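Local coordinates for short chain dehydrogenase (Rhodopseudomonas palustris, PDB 3H7A), which acts as a short-chain dehydrogenase, an oxidoreductase of the SDR family that probably uses a nicotinamide cofactor, at the interface of chains A and B and the interface of chains A and C. Coordinates in Å, arbitrary orientation; residue numbers count along the deposited sequence, not the author numbering. Chains: chain A/B/C, short chain dehydrogenase.

Contact 1: the interface of chains A and B. Residues chain A 123, 126-127, 130, 169, 172-173; chain B 98-100, 150-151.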
ATOM      1  N   ARG A 123      -0.393   5.023  24.930  1.00 21.29           N
ATOM      2  CA  ARG A 123      -1.203   4.330  25.931  0.50 21.64           C
ATOM      3  C   ARG A 123      -1.480   5.252  27.113  1.00 22.75           C
ATOM      4  O   ARG A 123      -2.632   5.390  27.543  1.00 22.71           O
ATOM      5  CB  ARG A 123      -0.570   2.998  26.376  0.50 24.37           C
ATOM      6  CG  ARG A 123      -1.002   2.562  27.781  0.50 28.45           C
ATOM      7  CD  ARG A 123      -1.029   1.060  28.039  0.50 26.07           C
ATOM      8  NE  ARG A 123       0.276   0.403  27.990  0.50 25.14           N
ATOM      9  CZ  ARG A 123       1.246   0.536  28.893  0.50 25.03           C
ATOM     10  NH1 ARG A 123       2.380  -0.121  28.724  0.50 29.62           N
ATOM     11  NH2 ARG A 123       1.108   1.329  29.950  0.50 30.80           N
ATOM     12  N   ALA A 126      -3.807   8.171  26.146  1.00 16.37           N
ATOM     13  CA  ALA A 126      -5.174   7.687  25.975  1.00 24.87           C
ATOM     14  C   ALA A 126      -5.852   7.522  27.331  1.00 22.31           C
ATOM     15  O   ALA A 126      -7.007   7.917  27.491  1.00 26.14           O
ATOM     16  CB  ALA A 126      -5.178   6.375  25.216  1.00 21.59           C
ATOM     17  N   ARG A 127      -5.120   6.953  28.294  1.00 22.04           N
ATOM     18  CA  ARG A 127      -5.595   6.811  29.672  1.00 23.81           C
ATOM     19  C   ARG A 127      -6.059   8.153  30.217  1.00 23.32           C
ATOM     20  O   ARG A 127      -7.176   8.273  30.716  1.00 22.61           O
ATOM     21  CB  ARG A 127      -4.507   6.197  30.575  1.00 24.24           C
ATOM     22  CG  ARG A 127      -4.943   5.972  32.031  1.00 28.32           C
ATOM     23  CD  ARG A 127      -3.831   5.370  32.901  1.00 17.40           C
ATOM     24  NE  ARG A 127      -2.574   6.131  32.845  1.00 27.74           N
ATOM     25  CZ  ARG A 127      -2.346   7.275  33.488  1.00 30.16           C
ATOM     26  NH1 ARG A 127      -3.288   7.817  34.261  1.00 29.83           N
ATOM     27  NH2 ARG A 127      -1.169   7.880  33.357  1.00 30.77           N
ATOM     28  N   LEU A 130      -9.091   9.806  27.908  1.00 23.23           N
ATOM     29  CA  LEU A 130     -10.381   9.135  27.993  1.00 26.02           C
ATOM     30  C   LEU A 130     -11.158   9.576  29.226  1.00 28.67           C
ATOM     31  O   LEU A 130     -12.378   9.582  29.205  1.00 32.68           O
ATOM     32  CB  LEU A 130     -10.237   7.604  27.945  1.00 20.75           C
ATOM     33  CG  LEU A 130     -10.023   7.014  26.538  1.00 26.75           C
ATOM     34  CD1 LEU A 130      -9.519   5.585  26.603  1.00 26.30           C
ATOM     35  CD2 LEU A 130     -11.245   7.105  25.617  1.00 28.09           C
ATOM     36  N   MET A 169      -4.317   1.839  17.634  1.00 11.71           N
ATOM     37  CA  MET A 169      -4.884   2.805  18.558  1.00 18.98           C
ATOM     38  C   MET A 169      -6.010   3.568  17.868  1.00 19.43           C
ATOM     39  O   MET A 169      -7.056   3.798  18.472  1.00 23.47           O
ATOM     40  CB  MET A 169      -3.794   3.761  19.047  1.00 11.45           C
ATOM     41  CG  MET A 169      -2.970   3.209  20.233  1.00 11.59           C
ATOM     42  SD  MET A 169      -1.720   4.424  20.813  1.00 11.63           S
ATOM     43  CE  MET A 169      -2.806   5.754  21.279  1.00 20.77           C
ATOM     44  N   GLU A 172      -9.323   1.557  17.526  1.00 28.34           N
ATOM     45  CA  GLU A 172     -10.022   1.419  18.799  1.00 29.39           C
ATOM     46  C   GLU A 172     -10.577   2.737  19.329  1.00 24.98           C
ATOM     47  O   GLU A 172     -11.679   2.775  19.880  1.00 23.98           O
ATOM     48  CB  GLU A 172      -9.087   0.777  19.842  1.00 28.57           C
ATOM     49  CG  GLU A 172      -9.602   0.856  21.282  1.00 34.04           C
ATOM     50  CD  GLU A 172      -8.755   0.128  22.315  1.00 32.90           C
ATOM     51  OE1 GLU A 172      -7.661  -0.402  21.982  1.00 25.15           O
ATOM     52  OE2 GLU A 172      -9.214   0.081  23.478  1.00 30.26           O
ATOM     53  N   LEU A 173      -9.819   3.816  19.157  1.00 23.79           N
ATOM     54  CA  LEU A 173     -10.054   5.040  19.912  1.00 23.58           C
ATOM     55  C   LEU A 173     -10.737   6.173  19.159  1.00 23.82           C
ATOM     56  O   LEU A 173     -11.295   7.062  19.799  1.00 25.06           O
ATOM     57  CB  LEU A 173      -8.748   5.568  20.515  1.00 26.52           C
ATOM     58  CG  LEU A 173      -8.007   4.757  21.586  1.00 23.91           C
ATOM     59  CD1 LEU A 173      -6.741   5.492  21.904  1.00 19.42           C
ATOM     60  CD2 LEU A 173      -8.838   4.539  22.853  1.00 23.02           C
TER
ATOM     61  N   PRO B  98      -7.020  -4.632  24.218  1.00 17.39           N
ATOM     62  CA  PRO B  98      -7.267  -3.194  24.115  1.00 20.52           C
ATOM     63  C   PRO B  98      -6.044  -2.389  24.541  1.00 25.04           C
ATOM     64  O   PRO B  98      -5.229  -2.874  25.325  1.00 24.55           O
ATOM     65  CB  PRO B  98      -8.401  -2.959  25.108  1.00 22.24           C
ATOM     66  CG  PRO B  98      -9.157  -4.247  25.108  1.00 18.00           C
ATOM     67  CD  PRO B  98      -8.104  -5.335  24.930  1.00 19.12           C
ATOM     68  N   ILE B  99      -5.922  -1.160  24.048  1.00 22.68           N
ATOM     69  CA  ILE B  99      -4.691  -0.408  24.277  1.00 16.75           C
ATOM     70  C   ILE B  99      -4.342  -0.230  25.772  1.00 20.30           C
ATOM     71  O   ILE B  99      -3.199  -0.458  26.188  1.00 21.40           O
ATOM     72  CB  ILE B  99      -4.662   0.905  23.462  1.00 21.82           C
ATOM     73  CG1 ILE B  99      -3.302   1.590  23.592  1.00 18.64           C
ATOM     74  CG2 ILE B  99      -5.801   1.836  23.853  1.00 17.22           C
ATOM     75  CD1 ILE B  99      -2.141   0.758  22.990  1.00 16.16           C
ATOM     76  N   LEU B 100      -5.340   0.096  26.588  1.00 24.24           N
ATOM     77  CA  LEU B 100      -5.129   0.297  28.026  1.00 26.79           C
ATOM     78  C   LEU B 100      -4.816  -1.010  28.766  1.00 25.78           C
ATOM     79  O   LEU B 100      -4.321  -0.987  29.880  1.00 27.98           O
ATOM     80  CB  LEU B 100      -6.324   1.033  28.657  1.00 25.16           C
ATOM     81  CG  LEU B 100      -6.596   2.436  28.103  1.00 31.39           C
ATOM     82  CD1 LEU B 100      -7.624   3.209  28.947  1.00 25.06           C
ATOM     83  CD2 LEU B 100      -5.305   3.222  27.994  1.00 20.38           C
ATOM     84  N   SER B 150      -8.003  -3.059  15.811  1.00 23.47           N
ATOM     85  CA  SER B 150      -8.273  -2.773  17.207  1.00 26.20           C
ATOM     86  C   SER B 150      -7.848  -3.945  18.089  1.00 25.28           C
ATOM     87  O   SER B 150      -8.245  -5.096  17.872  1.00 24.63           O
ATOM     88  CB  SER B 150      -9.755  -2.467  17.399  1.00 29.96           C
ATOM     89  OG  SER B 150     -10.064  -2.257  18.759  1.00 31.94           O
ATOM     90  N   GLY B 151      -7.018  -3.646  19.078  1.00 16.97           N
ATOM     91  CA  GLY B 151      -6.575  -4.648  20.036  1.00 17.94           C
ATOM     92  C   GLY B 151      -5.217  -5.212  19.651  1.00 21.83           C
ATOM     93  O   GLY B 151      -4.601  -5.941  20.430  1.00 25.46           O
TER
HETATM   94  O   HOH W   1      -6.366  -1.062  19.826  1.00 21.60           O

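Contact 2: the interface of chains A and B. Residues chain A 147-150; chain B 167-168, 171-172.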
ATOM      1  N   ARG A 147       8.520   2.266   3.952  1.00 18.27           N
ATOM      2  CA  ARG A 147       9.368   1.298   3.278  1.00 28.44           C
ATOM      3  C   ARG A 147      10.754   1.269   3.896  1.00 25.20           C
ATOM      4  O   ARG A 147      11.275   2.292   4.338  1.00 25.24           O
ATOM      5  CB  ARG A 147       9.411   1.526   1.752  1.00 36.27           C
ATOM      6  CG  ARG A 147       9.881   2.885   1.305  1.00 39.85           C
ATOM      7  CD  ARG A 147       9.345   3.229  -0.090  1.00 52.98           C
ATOM      8  NE  ARG A 147       8.975   4.644  -0.165  1.00 56.67           N
ATOM      9  CZ  ARG A 147       7.724   5.104  -0.151  1.00 57.27           C
ATOM     10  NH1 ARG A 147       6.694   4.264  -0.094  1.00 53.08           N
ATOM     11  NH2 ARG A 147       7.500   6.411  -0.212  1.00 55.80           N
ATOM     12  N   GLY A 148      11.339   0.081   3.949  1.00 21.98           N
ATOM     13  CA  GLY A 148      12.661  -0.085   4.527  1.00 22.27           C
ATOM     14  C   GLY A 148      13.753  -0.151   3.483  1.00 27.25           C
ATOM     15  O   GLY A 148      13.797  -1.082   2.694  1.00 32.85           O
ATOM     16  N   GLY A 149      14.643   0.835   3.497  1.00 27.78           N
ATOM     17  CA  GLY A 149      15.747   0.904   2.537  1.00 24.89           C
ATOM     18  C   GLY A 149      16.993   0.191   3.023  1.00 28.17           C
ATOM     19  O   GLY A 149      17.065  -0.216   4.174  1.00 25.84           O
ATOM     20  N   SER A 150      17.970   0.033   2.135  1.00 26.47           N
ATOM     21  CA  SER A 150      19.244  -0.589   2.479  1.00 26.49           C
ATOM     22  C   SER A 150      19.921   0.230   3.565  1.00 27.95           C
ATOM     23  O   SER A 150      20.025   1.447   3.451  1.00 31.52           O
ATOM     24  CB  SER A 150      20.135  -0.673   1.237  1.00 23.41           C
ATOM     25  OG  SER A 150      21.443  -1.118   1.558  1.00 36.74           O
TER
ATOM     26  N   GLN B 167      12.348  -6.007   4.430  1.00 20.76           N
ATOM     27  CA  GLN B 167      12.489  -5.065   3.312  1.00 20.40           C
ATOM     28  C   GLN B 167      13.899  -4.517   3.216  1.00 23.35           C
ATOM     29  O   GLN B 167      14.498  -4.544   2.140  1.00 26.86           O
ATOM     30  CB  GLN B 167      11.508  -3.897   3.436  1.00 18.18           C
ATOM     31  CG  GLN B 167      10.062  -4.256   3.191  1.00 23.08           C
ATOM     32  CD  GLN B 167       9.213  -3.025   2.982  1.00 17.58           C
ATOM     33  OE1 GLN B 167       9.718  -1.896   3.038  1.00 27.97           O
ATOM     34  NE2 GLN B 167       7.924  -3.224   2.752  1.00 27.05           N
ATOM     35  N   SER B 168      14.424  -4.042   4.343  1.00 22.17           N
ATOM     36  CA  SER B 168      15.772  -3.483   4.413  1.00 23.41           C
ATOM     37  C   SER B 168      16.863  -4.502   4.105  1.00 26.83           C
ATOM     38  O   SER B 168      17.891  -4.172   3.492  1.00 25.79           O
ATOM     39  CB  SER B 168      16.011  -2.904   5.798  1.00 27.66           C
ATOM     40  OG  SER B 168      15.214  -1.753   5.991  1.00 24.24           O
ATOM     41  N   ARG B 171      16.661  -5.096   0.216  1.00 23.31           N
ATOM     42  CA  ARG B 171      17.248  -4.051  -0.593  1.00 26.86           C
ATOM     43  C   ARG B 171      18.777  -4.192  -0.606  1.00 26.43           C
ATOM     44  O   ARG B 171      19.395  -4.013  -1.646  1.00 30.74           O
ATOM     45  CB  ARG B 171      16.829  -2.651  -0.110  1.00 30.82           C
ATOM     46  CG  ARG B 171      15.322  -2.374  -0.044  1.00 37.10           C
ATOM     47  CD  ARG B 171      14.617  -2.227  -1.390  1.00 48.94           C
ATOM     48  NE  ARG B 171      15.260  -1.253  -2.267  1.00 60.31           N
ATOM     49  CZ  ARG B 171      14.970  -1.096  -3.558  1.00 70.91           C
ATOM     50  NH1 ARG B 171      15.624  -0.191  -4.276  1.00 72.98           N
ATOM     51  NH2 ARG B 171      14.030  -1.839  -4.135  1.00 69.82           N
ATOM     52  N   GLU B 172      19.361  -4.559   0.536  1.00 25.62           N
ATOM     53  CA  GLU B 172      20.817  -4.725   0.670  1.00 27.41           C
ATOM     54  C   GLU B 172      21.384  -6.031   0.083  1.00 26.07           C
ATOM     55  O   GLU B 172      22.451  -6.024  -0.535  1.00 27.87           O
ATOM     56  CB  GLU B 172      21.246  -4.591   2.136  1.00 26.50           C
ATOM     57  CG  GLU B 172      22.746  -4.329   2.320  1.00 30.38           C
ATOM     58  CD  GLU B 172      23.250  -4.434   3.768  1.00 29.90           C
ATOM     59  OE1 GLU B 172      22.466  -4.209   4.717  1.00 26.55           O
ATOM     60  OE2 GLU B 172      24.458  -4.731   3.951  1.00 31.42           O
TER

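Contact 3: the interface of chains A and C. Residues chain A 225, 229, 235, 238; chain C 225, 229, 235, 238.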
ATOM      1  N   GLN A 225      -3.233  21.889  11.380  1.00 21.11           N
ATOM      2  CA  GLN A 225      -4.241  21.366  10.455  1.00 21.12           C
ATOM      3  C   GLN A 225      -4.946  20.146  11.017  1.00 25.21           C
ATOM      4  O   GLN A 225      -6.169  20.112  11.075  1.00 21.64           O
ATOM      5  CB  GLN A 225      -3.551  20.908   9.187  1.00 28.38           C
ATOM      6  CG  GLN A 225      -3.711  21.753   7.978  1.00 43.83           C
ATOM      7  CD  GLN A 225      -2.934  21.148   6.806  1.00 46.12           C
ATOM      8  OE1 GLN A 225      -3.356  20.155   6.211  1.00 39.97           O
ATOM      9  NE2 GLN A 225      -1.775  21.736   6.494  1.00 38.40           N
ATOM     10  N   GLN A 229      -9.162  19.595  12.512  1.00 24.12           N
ATOM     11  CA  GLN A 229     -10.145  18.756  11.833  1.00 19.20           C
ATOM     12  C   GLN A 229     -11.298  18.379  12.750  1.00 28.16           C
ATOM     13  O   GLN A 229     -11.069  17.918  13.875  1.00 25.79           O
ATOM     14  CB  GLN A 229      -9.515  17.483  11.261  1.00 17.54           C
ATOM     15  CG  GLN A 229      -8.392  17.744  10.286  1.00 17.34           C
ATOM     16  CD  GLN A 229      -7.907  16.465   9.649  1.00 30.89           C
ATOM     17  OE1 GLN A 229      -7.829  15.415  10.298  1.00 24.50           O
ATOM     18  NE2 GLN A 229      -7.579  16.542   8.366  1.00 27.28           N
ATOM     19  N   THR A 235      -8.557  12.725   9.572  1.00 26.18           N
ATOM     20  CA  THR A 235      -7.660  11.861   8.838  1.00 25.49           C
ATOM     21  C   THR A 235      -6.684  11.151   9.770  1.00 27.78           C
ATOM     22  O   THR A 235      -6.187  11.727  10.739  1.00 23.91           O
ATOM     23  CB  THR A 235      -6.962  12.572   7.633  1.00 24.16           C
ATOM     24  OG1 THR A 235      -5.649  13.022   7.974  1.00 28.86           O
ATOM     25  CG2 THR A 235      -7.797  13.740   7.097  1.00 24.08           C
ATOM     26  N   MET A 238      -1.309  11.333   7.085  1.00 20.75           N
ATOM     27  CA  MET A 238      -1.072  12.383   6.126  1.00 19.60           C
ATOM     28  C   MET A 238       0.425  12.477   5.858  1.00 20.22           C
ATOM     29  O   MET A 238       1.218  12.525   6.796  1.00 25.97           O
ATOM     30  CB  MET A 238      -1.582  13.698   6.726  1.00 22.22           C
ATOM     31  CG  MET A 238      -1.754  14.814   5.745  1.00 32.03           C
ATOM     32  SD  MET A 238      -2.698  16.194   6.400  1.00 30.51           S
ATOM     33  CE  MET A 238      -1.448  17.103   7.280  1.00 22.35           C
TER
ATOM     34  N   GLN C 225      -8.897  22.925   3.517  1.00 30.68           N
ATOM     35  CA  GLN C 225      -7.665  22.607   4.225  1.00 28.16           C
ATOM     36  C   GLN C 225      -6.544  22.272   3.230  1.00 30.65           C
ATOM     37  O   GLN C 225      -5.421  22.774   3.355  1.00 25.09           O
ATOM     38  CB  GLN C 225      -7.913  21.447   5.191  1.00 33.73           C
ATOM     39  CG  GLN C 225      -6.682  21.006   5.946  1.00 46.01           C
ATOM     40  CD  GLN C 225      -6.783  19.590   6.490  1.00 53.55           C
ATOM     41  OE1 GLN C 225      -7.869  19.121   6.889  1.00 34.89           O
ATOM     42  NE2 GLN C 225      -5.639  18.896   6.516  1.00 36.40           N
ATOM     43  N   GLN C 229      -2.839  24.591   2.380  1.00 29.21           N
ATOM     44  CA  GLN C 229      -1.477  24.075   2.603  1.00 27.33           C
ATOM     45  C   GLN C 229      -0.423  24.876   1.833  1.00 30.73           C
ATOM     46  O   GLN C 229      -0.593  25.117   0.642  1.00 34.27           O
ATOM     47  CB  GLN C 229      -1.354  22.599   2.226  1.00 25.06           C
ATOM     48  CG  GLN C 229      -2.213  21.635   3.021  1.00 29.19           C
ATOM     49  CD  GLN C 229      -1.831  20.189   2.746  1.00 33.96           C
ATOM     50  OE1 GLN C 229      -1.478  19.831   1.619  1.00 32.67           O
ATOM     51  NE2 GLN C 229      -1.896  19.352   3.772  1.00 31.11           N
ATOM     52  N   THR C 235       0.230  17.954   0.715  1.00 20.77           N
ATOM     53  CA  THR C 235      -0.199  16.576   0.818  1.00 25.26           C
ATOM     54  C   THR C 235      -0.831  16.210  -0.523  1.00 24.63           C
ATOM     55  O   THR C 235      -1.678  16.949  -1.021  1.00 23.48           O
ATOM     56  CB  THR C 235      -1.249  16.454   1.957  1.00 25.25           C
ATOM     57  OG1 THR C 235      -0.610  16.713   3.216  1.00 28.97           O
ATOM     58  CG2 THR C 235      -1.918  15.103   1.976  1.00 20.38           C
ATOM     59  N   MET C 238      -5.121  12.266   0.893  1.00 27.53           N
ATOM     60  CA  MET C 238      -5.695  12.305   2.231  1.00 29.65           C
ATOM     61  C   MET C 238      -6.978  11.482   2.191  1.00 27.41           C
ATOM     62  O   MET C 238      -7.676  11.490   1.179  1.00 27.61           O
ATOM     63  CB  MET C 238      -6.033  13.751   2.592  1.00 29.79           C
ATOM     64  CG  MET C 238      -5.901  14.089   4.055  1.00 33.30           C
ATOM     65  SD  MET C 238      -5.856  15.860   4.369  1.00 34.21           S
ATOM     66  CE  MET C 238      -7.481  16.380   3.844  1.00 22.49           C
TER

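Contact 1: the interface of chains A and B
Carboxylate oxygen OE1 of A:Glu172 is gripped from chain B twice, once directly and once through water, where a 3-10 turn and a loop of chain B meet helices 104-132 and 153-173 of chain A. Short-chain dehydrogenase/reductase dimers commonly pack through these helices, so this is likely to be the family's dimer interface. The backbone N of B:Ile99, at the start of the 3-10 helix 99-101, donates to the syn lone pair of OE1 over 2.8 Å at 155°. Water 1 lies 2.6 Å from the same OE1 and also meets the N of B:Gly151, so one backbone amide binds this oxygen directly and a second through the water; their polarity would favour the ionised acid. The side chain of A:Glu172 gets there fully stretched, CG anti to the backbone N (chi1 167°). An alanine here would remove the carboxylate and would probably leave the amide of B:Ile99 without this acceptor and the water bridge broken.

B:Ile99 turns its CG2 branch to the A:Glu172 carboxylate and its CG1 branch obliquely across A:Met169, CG1 to CG 3.7 Å. Next to it, B:Leu100 lays its methyls on helix 104-132: CD2 faces A:Arg123 O and A:Arg127 N, while the side chain crosses A:Leu130 obliquely, CD1 to CD1 3.8 Å.

Contact 2: the interface of chains A and B
Two hydrogen bonds tie the loop 147-150 of chain A to helix 153-173 of chain B, and each uses the loop's main chain, so recognition here probably rests on backbone shape more than on loop side chains. In the first, the N of A:Gly148 donates to the side-chain amide oxygen OE1 of B:Gln167 over 2.7 Å. It is nearly straight, 167° at the hydrogen, and the donor lies in the plane of the amide carbonyl. B:Gln167 reaches it with CG anti to its own carbonyl carbon (chi1 -71°) and the chain extended beyond, which carries the amide group alongside the loop. In the second, the hydroxyl OG of B:Ser168 donates to the O of A:Gly149 at 3.0 Å, approaching from above the carbonyl plane instead of along a lone pair. One turn of the short-chain dehydrogenase helix thus supplies an acceptor and a donor to successive glycines.

Van der Waals packing adds to these bonds. The glycines have no side chain to hold the helix away, and B:Gln167 CB settles 3.7 Å from the O of A:Gly148. B:Arg171 is poorly ordered, but the base of its side chain lies along the loop, with CG near that same O. A:Ser150 covers the last part of the helix: its OG, anti to the backbone N (chi1 173°), sits 3.5 Å from both CB and CG of B:Glu172.

Contact 3: the interface of chains A and C
Different first torsions bring two copies of one glutamine together: C:Gln225 holds CG anti to its backbone N (chi1 178°), whereas A:Gln225 turns to chi1 -106°, and both chains then run extended beyond CG. Helices 216-228 of the two short-chain dehydrogenase chains meet near a two-fold axis, and their glutamines cross obliquely, amide planes 62° apart.

The differing torsions leave the two amides with unequal partners. OE1 of A:Gln225 accepts from NE2 of C:Gln225 at 2.6 Å and from NE2 of C:Gln229 at 3.0 Å, both donors in its carbonyl plane and on lone pairs, which should fix the amide's rotation. OE1 of C:Gln225 takes the NE2 of A:Gln229 over 3.0 Å, almost straight. Behind these, OE1 of A:Gln229 and of C:Gln229 receives the backbone N of A:Thr235 and C:Thr235 respectively; C:Gln229 NE2 also donates to C:Thr235 OG1.

Beside the amides lies a largely apolar layer. A:Met238 and C:Met238 run side by side, SD to SD 3.8 Å, each crossing the opposite threonine at about a right angle. A:Thr235, with CG2 anti to its carbonyl carbon, presents that methyl to C:Met238 CG at 3.6 Å; in C:Thr235 OG1 takes the anti position and meets A:Met238 CG at 3.4 Å.

Contacts 1 and 2 belong to one two-fold interface between chains A and B, their C-alpha centres about 31 Å apart, and both draw on helix 153-173: A:Glu172 and B:Ser150 serve in contact 1, B:Glu172 and A:Ser150 in contact 2. Each helix thus contributes to both patches. Contact 3 uses other elements, helix 216-228 and strand 237-240, and faces chain C, its C-alpha centre about 23 Å from that of contact 1 and 28 Å from that of contact 2. Chain A therefore carries two separate two-fold surfaces, consistent with the deposited assembly of four copies; such a tetramer is common in this family and may be the biological form.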